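Local coordinates for protein putative endoribonuclease (PDB 3LYB) that is probably an endoribonuclease-like member of the YjgF/L-PSP family, its exact substrate unestablished, and binds calcium ions in the crystal, at residues Ile24-Ile29 and Glu78-Thr83; Asp45-Val50 and Gln72-Leu77; Val98-Asn103 and Leu140-Ala145. One frame throughout, in Å; residues are numbered along the deposited sequence.

Interaction 1 of 3, residues Ile24-Ile29 and Glu78-Thr83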
# COMPACT_ATOMS: atom_id res chain seq x y z
N ILE B 24 -26.27 -31.02 -16.34
CA ILE B 24 -25.23 -30.54 -17.23
C ILE B 24 -24.46 -29.46 -16.50
O ILE B 24 -25.05 -28.50 -15.98
CB ILE B 24 -25.84 -29.99 -18.50
CG1 ILE B 24 -26.53 -31.13 -19.25
CG2 ILE B 24 -24.77 -29.29 -19.37
CD1 ILE B 24 -27.70 -30.67 -20.04
N PHE B 25 -23.15 -29.65 -16.45
CA PHE B 25 -22.25 -28.71 -15.79
C PHE B 25 -21.47 -27.91 -16.81
O PHE B 25 -20.85 -28.47 -17.69
CB PHE B 25 -21.29 -29.47 -14.89
CG PHE B 25 -21.97 -30.18 -13.76
CD1 PHE B 25 -22.47 -31.48 -13.93
CD2 PHE B 25 -22.11 -29.57 -12.52
CE1 PHE B 25 -23.11 -32.14 -12.88
CE2 PHE B 25 -22.75 -30.22 -11.46
CZ PHE B 25 -23.25 -31.51 -11.65
N LEU B 26 -21.52 -26.58 -16.69
CA LEU B 26 -20.69 -25.73 -17.54
C LEU B 26 -19.40 -25.38 -16.85
O LEU B 26 -19.36 -25.24 -15.64
CB LEU B 26 -21.42 -24.45 -17.96
CG LEU B 26 -22.29 -24.56 -19.21
CD1 LEU B 26 -23.54 -25.34 -18.88
CD2 LEU B 26 -22.69 -23.22 -19.74
N SER B 27 -18.33 -25.29 -17.62
CA SER B 27 -17.14 -24.59 -17.18
C SER B 27 -17.50 -23.14 -16.90
O SER B 27 -18.40 -22.60 -17.56
CB SER B 27 -16.11 -24.64 -18.28
OG SER B 27 -15.59 -25.95 -18.39
N GLY B 28 -16.82 -22.52 -15.93
CA GLY B 28 -16.97 -21.07 -15.68
C GLY B 28 -16.71 -20.33 -16.96
O GLY B 28 -15.77 -20.64 -17.69
N ILE B 29 -17.57 -19.39 -17.29
CA ILE B 29 -17.43 -18.68 -18.57
C ILE B 29 -16.96 -17.24 -18.39
O ILE B 29 -17.38 -16.55 -17.48
CB ILE B 29 -18.69 -18.82 -19.46
CG1 ILE B 29 -18.66 -20.17 -20.17
CG2 ILE B 29 -18.78 -17.68 -20.52
CD1 ILE B 29 -20.00 -20.68 -20.65
N GLU B 78 -25.15 -14.54 -22.38
CA GLU B 78 -25.53 -15.03 -23.71
C GLU B 78 -24.74 -16.28 -24.12
O GLU B 78 -25.29 -17.16 -24.78
CB GLU B 78 -25.40 -13.91 -24.76
CG GLU B 78 -25.66 -14.33 -26.22
CD GLU B 78 -27.14 -14.66 -26.55
OE1 GLU B 78 -28.04 -14.37 -25.71
OE2 GLU B 78 -27.39 -15.19 -27.66
N SER B 79 -23.47 -16.36 -23.73
CA SER B 79 -22.69 -17.58 -23.96
C SER B 79 -23.36 -18.76 -23.28
O SER B 79 -23.50 -19.83 -23.87
CB SER B 79 -21.27 -17.44 -23.41
OG SER B 79 -20.53 -16.50 -24.16
N ILE B 80 -23.77 -18.55 -22.04
CA ILE B 80 -24.43 -19.59 -21.27
C ILE B 80 -25.64 -20.01 -22.06
O ILE B 80 -25.77 -21.17 -22.38
CB ILE B 80 -24.75 -19.15 -19.82
CG1 ILE B 80 -23.46 -19.18 -18.99
CG2 ILE B 80 -25.76 -20.08 -19.17
CD1 ILE B 80 -23.53 -18.39 -17.69
N ARG B 81 -26.49 -19.05 -22.42
CA ARG B 81 -27.65 -19.36 -23.24
C ARG B 81 -27.29 -20.20 -24.45
O ARG B 81 -27.80 -21.31 -24.60
CB ARG B 81 -28.40 -18.10 -23.66
CG ARG B 81 -29.86 -18.35 -24.00
CD ARG B 81 -30.60 -17.05 -24.40
NE ARG B 81 -30.13 -16.43 -25.65
CZ ARG B 81 -30.02 -17.06 -26.83
NH1 ARG B 81 -30.31 -18.35 -26.95
NH2 ARG B 81 -29.59 -16.41 -27.89
N ARG B 82 -26.39 -19.72 -25.30
CA ARG B 82 -26.05 -20.46 -26.51
C ARG B 82 -25.51 -21.86 -26.24
O ARG B 82 -25.81 -22.79 -26.98
CB ARG B 82 -25.09 -19.69 -27.40
CG ARG B 82 -25.83 -18.83 -28.38
CD ARG B 82 -24.91 -17.88 -29.11
NE ARG B 82 -25.54 -16.57 -29.20
CZ ARG B 82 -25.00 -15.49 -29.78
NH1 ARG B 82 -23.81 -15.56 -30.35
NH2 ARG B 82 -25.68 -14.35 -29.78
N THR B 83 -24.72 -22.01 -25.18
CA THR B 83 -24.18 -23.30 -24.80
C THR B 83 -25.33 -24.21 -24.38
O THR B 83 -25.49 -25.31 -24.90
CB THR B 83 -23.17 -23.14 -23.66
OG1 THR B 83 -22.26 -22.08 -23.98
CG2 THR B 83 -22.40 -24.45 -23.42
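Leu26 and Thr83 reach toward each other tip to tip, Leu26 CD2 lying 3.9 Å from Thr83 CG2. Leu26 CD2 also lies 4.2 Å from Ile80 CG1, so a single branch of the leucine rests between two helix residues three positions apart. Thr83 offers its methyl because CG2 stands anti to the backbone N, while OG1 (chi1 -48°) is placed beside that nitrogen and turns back into the helix. Thr83 OG1 donates to Ser79 O at 2.6 Å, from above the carbonyl plane, and this oxygen also accepts from Thr83 N; the hydroxyl therefore has its partner within the helix. The backbone of Leu26 pairs with Ala145 in the sheet. The contact thus joins the two layers of the YjgF-like alpha/beta fold, in which helix 60-85 lies against one face of the sheet formed in part by strands 23-26 and 141-148. Beyond Leu26, Ser27 OG bonds to Ala15 O and to Ser125 N of a second subunit, and Gly28 also makes backbone hydrogen bonds to that subunit. Ile29 then turns to the helix again with both branches. Ile29 CG2, anti to the backbone N, packs on Ser79 CB at 3.8 Å, while the longer branch crosses Ile80 obliquely, Ile29 CD1 lying 4.1 Å from Ile80 CG1. Ser79 meets the isoleucine through its carbon, since its hydroxyl bonds to Tyr75 O one turn earlier. Ile80 also packs on Val143 of the sheet and on Met91.

Interaction 2 of 3, residues Asp45-Val50 and Gln72-Leu77. With CA (calcium ion), chain F.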
# COMPACT_ATOMS: atom_id res chain seq x y z
N ASP B 45 -18.30 -3.96 -28.45
CA ASP B 45 -18.19 -5.41 -28.68
C ASP B 45 -19.53 -6.15 -28.64
O ASP B 45 -19.56 -7.37 -28.72
CB ASP B 45 -17.19 -6.04 -27.71
CG ASP B 45 -15.77 -5.53 -27.90
OD1 ASP B 45 -15.23 -5.59 -29.05
OD2 ASP B 45 -15.17 -5.08 -26.89
N VAL B 46 -20.62 -5.42 -28.52
CA VAL B 46 -21.92 -6.08 -28.50
C VAL B 46 -22.87 -5.55 -29.57
O VAL B 46 -22.74 -4.41 -30.03
CB VAL B 46 -22.60 -6.04 -27.09
CG1 VAL B 46 -21.66 -6.59 -25.99
CG2 VAL B 46 -23.13 -4.63 -26.74
N PRO B 47 -23.81 -6.41 -30.00
CA PRO B 47 -24.83 -6.02 -30.97
C PRO B 47 -25.44 -4.66 -30.64
O PRO B 47 -25.72 -4.37 -29.47
CB PRO B 47 -25.87 -7.15 -30.82
CG PRO B 47 -25.01 -8.37 -30.56
CD PRO B 47 -23.88 -7.86 -29.68
N GLU B 48 -25.62 -3.84 -31.67
CA GLU B 48 -26.06 -2.47 -31.47
C GLU B 48 -27.35 -2.32 -30.63
O GLU B 48 -27.38 -1.53 -29.70
CB GLU B 48 -26.18 -1.75 -32.81
CG GLU B 48 -24.83 -1.35 -33.43
CD GLU B 48 -24.16 -2.41 -34.31
OE1 GLU B 48 -24.53 -3.62 -34.25
OE2 GLU B 48 -23.25 -2.01 -35.07
N PRO B 49 -28.41 -3.09 -30.94
CA PRO B 49 -29.58 -2.80 -30.13
C PRO B 49 -29.46 -3.38 -28.73
O PRO B 49 -30.22 -2.97 -27.83
CB PRO B 49 -30.73 -3.45 -30.91
CG PRO B 49 -30.10 -4.49 -31.75
CD PRO B 49 -28.66 -4.13 -31.95
N VAL B 50 -28.50 -4.29 -28.54
CA VAL B 50 -28.22 -4.81 -27.19
C VAL B 50 -27.63 -3.71 -26.30
O VAL B 50 -27.83 -3.71 -25.09
CB VAL B 50 -27.32 -6.07 -27.19
CG1 VAL B 50 -26.88 -6.38 -25.77
CG2 VAL B 50 -28.05 -7.29 -27.81
N GLN B 72 -19.50 -7.21 -20.75
CA GLN B 72 -18.96 -8.49 -20.32
C GLN B 72 -20.04 -9.39 -19.70
O GLN B 72 -20.09 -10.60 -19.95
CB GLN B 72 -17.80 -8.30 -19.33
CG GLN B 72 -16.48 -7.75 -19.94
CD GLN B 72 -15.33 -7.73 -18.94
OE1 GLN B 72 -15.46 -8.23 -17.83
NE2 GLN B 72 -14.23 -7.13 -19.31
N SER B 73 -20.94 -8.79 -18.93
CA SER B 73 -21.99 -9.58 -18.33
C SER B 73 -22.85 -10.17 -19.42
O SER B 73 -23.18 -11.38 -19.41
CB SER B 73 -22.84 -8.74 -17.38
OG SER B 73 -22.04 -8.20 -16.34
N TRP B 74 -23.20 -9.32 -20.39
CA TRP B 74 -24.13 -9.74 -21.39
C TRP B 74 -23.46 -10.88 -22.15
O TRP B 74 -24.02 -11.97 -22.30
CB TRP B 74 -24.53 -8.59 -22.31
CG TRP B 74 -25.31 -9.11 -23.48
CD1 TRP B 74 -26.65 -9.39 -23.51
CD2 TRP B 74 -24.78 -9.50 -24.75
NE1 TRP B 74 -26.99 -9.91 -24.75
CE2 TRP B 74 -25.86 -9.98 -25.53
CE3 TRP B 74 -23.50 -9.48 -25.32
CZ2 TRP B 74 -25.71 -10.44 -26.85
CZ3 TRP B 74 -23.33 -9.92 -26.64
CH2 TRP B 74 -24.44 -10.39 -27.38
N TYR B 75 -22.23 -10.64 -22.59
CA TYR B 75 -21.48 -11.61 -23.35
C TYR B 75 -21.39 -12.96 -22.66
O TYR B 75 -21.43 -14.00 -23.29
CB TYR B 75 -20.08 -11.05 -23.63
CG TYR B 75 -19.46 -11.64 -24.85
CD1 TYR B 75 -19.57 -11.01 -26.09
CD2 TYR B 75 -18.77 -12.86 -24.77
CE1 TYR B 75 -19.01 -11.59 -27.24
CE2 TYR B 75 -18.19 -13.44 -25.91
CZ TYR B 75 -18.32 -12.80 -27.14
OH TYR B 75 -17.75 -13.39 -28.26
N VAL B 76 -21.28 -12.95 -21.35
CA VAL B 76 -21.11 -14.18 -20.61
C VAL B 76 -22.44 -14.90 -20.50
O VAL B 76 -22.53 -16.11 -20.71
CB VAL B 76 -20.54 -13.93 -19.19
CG1 VAL B 76 -20.88 -15.09 -18.23
CG2 VAL B 76 -19.07 -13.74 -19.27
N LEU B 77 -23.46 -14.13 -20.14
CA LEU B 77 -24.81 -14.66 -19.98
C LEU B 77 -25.35 -15.26 -21.28
O LEU B 77 -25.89 -16.36 -21.28
CB LEU B 77 -25.73 -13.61 -19.40
CG LEU B 77 -25.50 -13.37 -17.91
CD1 LEU B 77 -26.35 -12.22 -17.41
CD2 LEU B 77 -25.77 -14.62 -17.08
CA CA F . -12.64 -4.82 -28.29
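Val50 lays its CG1 methyl over the indole face of Trp74, 3.6 Å from the centroid of the five-membered ring and 6° off the ring normal, a CH-pi contact in which the two side chains cross at about a right angle. Val50 CG1 is carried there by its anti placement to the backbone N (chi1 169°), and Val50 CG2 sits above the plane but beyond the rim, 4.0 Å from Trp74 CZ2. The benzo end of the indole is met by the preceding residues. Val46 CG1 approaches Trp74 CE3 at 3.5 Å as the two side chains slide past each other in opposite directions, and Pro47 CD comes obliquely to Trp74 CH2, also at 3.5 Å. Farther out, Asp45 O lies near the plane of the Tyr75 ring, at its edge, 4.5 Å from CD1. The Asp45 carboxylate points to a calcium ion, with OD1 at 2.8 Å from the metal, and Asn41 completes the protein ligands of this site. At the turn into helix 48-54 Val46 O accepts from Arg51 NE, and Val50 N makes a weak bond to Pro47 O. The contact packs this turn on one side of helix 60-85: Trp74 also touches Val113 of helix 107-115, while Val76 faces the sheet and packs on Val143 of strand 141-148.

Interaction 3 of 3, residues Val98-Asn103 and Leu140-Ala145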
# COMPACT_ATOMS: atom_id res chain seq x y z
N VAL B 98 -22.92 -19.63 -10.19
CA VAL B 98 -21.88 -19.08 -9.32
C VAL B 98 -21.22 -17.90 -10.05
O VAL B 98 -20.67 -18.07 -11.14
CB VAL B 98 -20.85 -20.15 -8.80
CG1 VAL B 98 -19.88 -19.50 -7.85
CG2 VAL B 98 -21.56 -21.27 -8.07
N GLN B 99 -21.32 -16.72 -9.46
CA GLN B 99 -20.84 -15.50 -10.10
C GLN B 99 -19.68 -14.84 -9.35
O GLN B 99 -19.81 -14.49 -8.18
CB GLN B 99 -21.99 -14.52 -10.25
CG GLN B 99 -23.10 -15.03 -11.18
CD GLN B 99 -24.47 -14.85 -10.57
OE1 GLN B 99 -25.39 -14.44 -11.25
NE2 GLN B 99 -24.61 -15.18 -9.29
N TYR B 100 -18.57 -14.66 -10.05
CA TYR B 100 -17.32 -14.16 -9.51
C TYR B 100 -17.00 -12.77 -10.04
O TYR B 100 -16.93 -12.56 -11.24
CB TYR B 100 -16.21 -15.10 -9.93
CG TYR B 100 -16.33 -16.53 -9.43
CD1 TYR B 100 -16.00 -16.85 -8.12
CD2 TYR B 100 -16.76 -17.56 -10.28
CE1 TYR B 100 -16.09 -18.14 -7.65
CE2 TYR B 100 -16.86 -18.88 -9.82
CZ TYR B 100 -16.50 -19.16 -8.50
OH TYR B 100 -16.58 -20.44 -8.00
N PHE B 101 -16.80 -11.82 -9.14
CA PHE B 101 -16.50 -10.44 -9.51
C PHE B 101 -15.15 -10.01 -9.03
O PHE B 101 -14.71 -10.41 -7.95
CB PHE B 101 -17.48 -9.47 -8.85
CG PHE B 101 -18.88 -9.57 -9.34
CD1 PHE B 101 -19.69 -10.64 -8.97
CD2 PHE B 101 -19.41 -8.56 -10.15
CE1 PHE B 101 -21.02 -10.70 -9.40
CE2 PHE B 101 -20.74 -8.62 -10.59
CZ PHE B 101 -21.55 -9.70 -10.21
N ARG B 102 -14.51 -9.14 -9.80
CA ARG B 102 -13.37 -8.38 -9.31
C ARG B 102 -13.81 -7.26 -8.39
O ARG B 102 -13.03 -6.78 -7.57
CB ARG B 102 -12.57 -7.80 -10.49
CG ARG B 102 -11.65 -8.84 -11.09
CD ARG B 102 -10.50 -8.28 -11.84
NE ARG B 102 -9.47 -7.79 -10.94
CZ ARG B 102 -8.87 -6.61 -11.04
NH1 ARG B 102 -9.17 -5.78 -12.03
NH2 ARG B 102 -7.94 -6.28 -10.16
N ASN B 103 -15.05 -6.81 -8.52
CA ASN B 103 -15.54 -5.64 -7.79
C ASN B 103 -17.05 -5.66 -7.62
O ASN B 103 -17.79 -5.37 -8.57
CB ASN B 103 -15.14 -4.37 -8.53
CG ASN B 103 -15.39 -3.13 -7.72
OD1 ASN B 103 -16.33 -3.05 -6.92
ND2 ASN B 103 -14.54 -2.16 -7.90
N LEU B 140 -13.89 -8.79 -15.63
CA LEU B 140 -14.59 -8.25 -14.46
C LEU B 140 -15.65 -9.16 -13.84
O LEU B 140 -16.08 -8.94 -12.70
CB LEU B 140 -15.26 -6.93 -14.84
CG LEU B 140 -14.40 -5.83 -15.46
CD1 LEU B 140 -15.30 -4.69 -15.99
CD2 LEU B 140 -13.47 -5.31 -14.42
N ILE B 141 -16.04 -10.19 -14.58
CA ILE B 141 -17.14 -11.06 -14.18
C ILE B 141 -16.91 -12.43 -14.79
O ILE B 141 -16.50 -12.54 -15.93
CB ILE B 141 -18.51 -10.47 -14.64
CG1 ILE B 141 -19.67 -11.42 -14.34
CG2 ILE B 141 -18.52 -10.12 -16.14
CD1 ILE B 141 -20.17 -11.37 -12.94
N GLU B 142 -17.14 -13.48 -14.03
CA GLU B 142 -17.09 -14.82 -14.60
C GLU B 142 -18.20 -15.62 -13.94
O GLU B 142 -18.30 -15.63 -12.70
CB GLU B 142 -15.74 -15.49 -14.34
CG GLU B 142 -15.87 -17.01 -14.35
CD GLU B 142 -14.55 -17.74 -14.50
OE1 GLU B 142 -13.50 -17.07 -14.60
OE2 GLU B 142 -14.57 -19.00 -14.52
N VAL B 143 -19.04 -16.26 -14.76
CA VAL B 143 -20.19 -17.04 -14.24
C VAL B 143 -20.06 -18.51 -14.52
O VAL B 143 -19.65 -18.90 -15.60
CB VAL B 143 -21.55 -16.58 -14.81
CG1 VAL B 143 -22.68 -17.37 -14.16
CG2 VAL B 143 -21.76 -15.11 -14.58
N GLU B 144 -20.40 -19.32 -13.53
CA GLU B 144 -20.40 -20.78 -13.66
C GLU B 144 -21.84 -21.26 -13.56
O GLU B 144 -22.57 -20.88 -12.67
CB GLU B 144 -19.55 -21.41 -12.55
CG GLU B 144 -19.51 -22.94 -12.54
CD GLU B 144 -19.13 -23.51 -11.17
OE1 GLU B 144 -17.96 -23.33 -10.77
OE2 GLU B 144 -19.98 -24.13 -10.48
N ALA B 145 -22.24 -22.10 -14.50
CA ALA B 145 -23.63 -22.51 -14.60
C ALA B 145 -23.81 -23.99 -14.40
O ALA B 145 -23.02 -24.81 -14.88
CB ALA B 145 -24.22 -22.08 -15.95
O HOH W 1 -16.60 -6.68 -11.25
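Phe101 carries the CD1 methyl of Ile141 over one face of its ring, 3.6 Å from the ring centroid and 16° off the normal, a CH-pi contact between neighbours on adjacent strands. Ile141 CG1, anti to the backbone N (chi1 175°), starts the branch that leads to this face; Tyr110 of helix 107-115 stacks edge-to-face with the same phenyl ring. Tyr100, on the other side of the sheet, has Glu142 O at its edge, near the ring plane and 3.5 Å from CD2. Beside Phe101 and Ile141 come Gln99 and Val143, lying side by side with Gln99 CG 3.7 Å from Val143 CG2; the Gln99 amide goes on to Tyr110, Ser125 and Thr126. Val98 and Glu144 run side by side on the Tyr100 side, and the Glu144 carboxylate leaves for a second subunit, bonding to its Thr126 and forming a salt bridge with its Lys96. The backbones are joined by paired bonds at Val98 with Glu144 and at Tyr100 with Glu142, Val98 N to Glu144 O being 2.8 Å and Tyr100 N to Glu142 O likewise 2.8 Å. Past the strand end Arg102 N makes a weak bond to Leu140 O at 3.3 Å, and a water donates to both Leu140 O and Asn103 O. Strands 98-101 and 141-145, antiparallel at 167°, form the middle of the sheet of the YjgF-like fold: Phe101, Ile141 and Val143 face the helices, whereas Val98, Tyr100, Glu142 and Glu144 face neighbouring subunits, consistent with this family's trimers, in which the sheets meet centrally and the helices lie outside.

Overall arrangement
The three contacts lie 13 to 15 Å apart, centre to centre, and are tied through helix 60-85 and strand 141-148. Interactions 1 and 2 use successive parts of that helix: 45-50 packs against 72-77, and 24-29 against 78-83, so along the chain the shorter closure falls within the longer one. Interaction 3 follows both and belongs to the sheet beneath. Strand 23-26 neighbours strand 141-148, linking interactions 1 and 3 by backbone pairing, while Gln72 OE1 reaches Leu140 N between interactions 2 and 3. Interactions 1 and 3 also touch a second subunit, whereas interaction 2 faces outward, where calcium is bound. Helices thus cover one sheet face; the other probably serves subunit assembly.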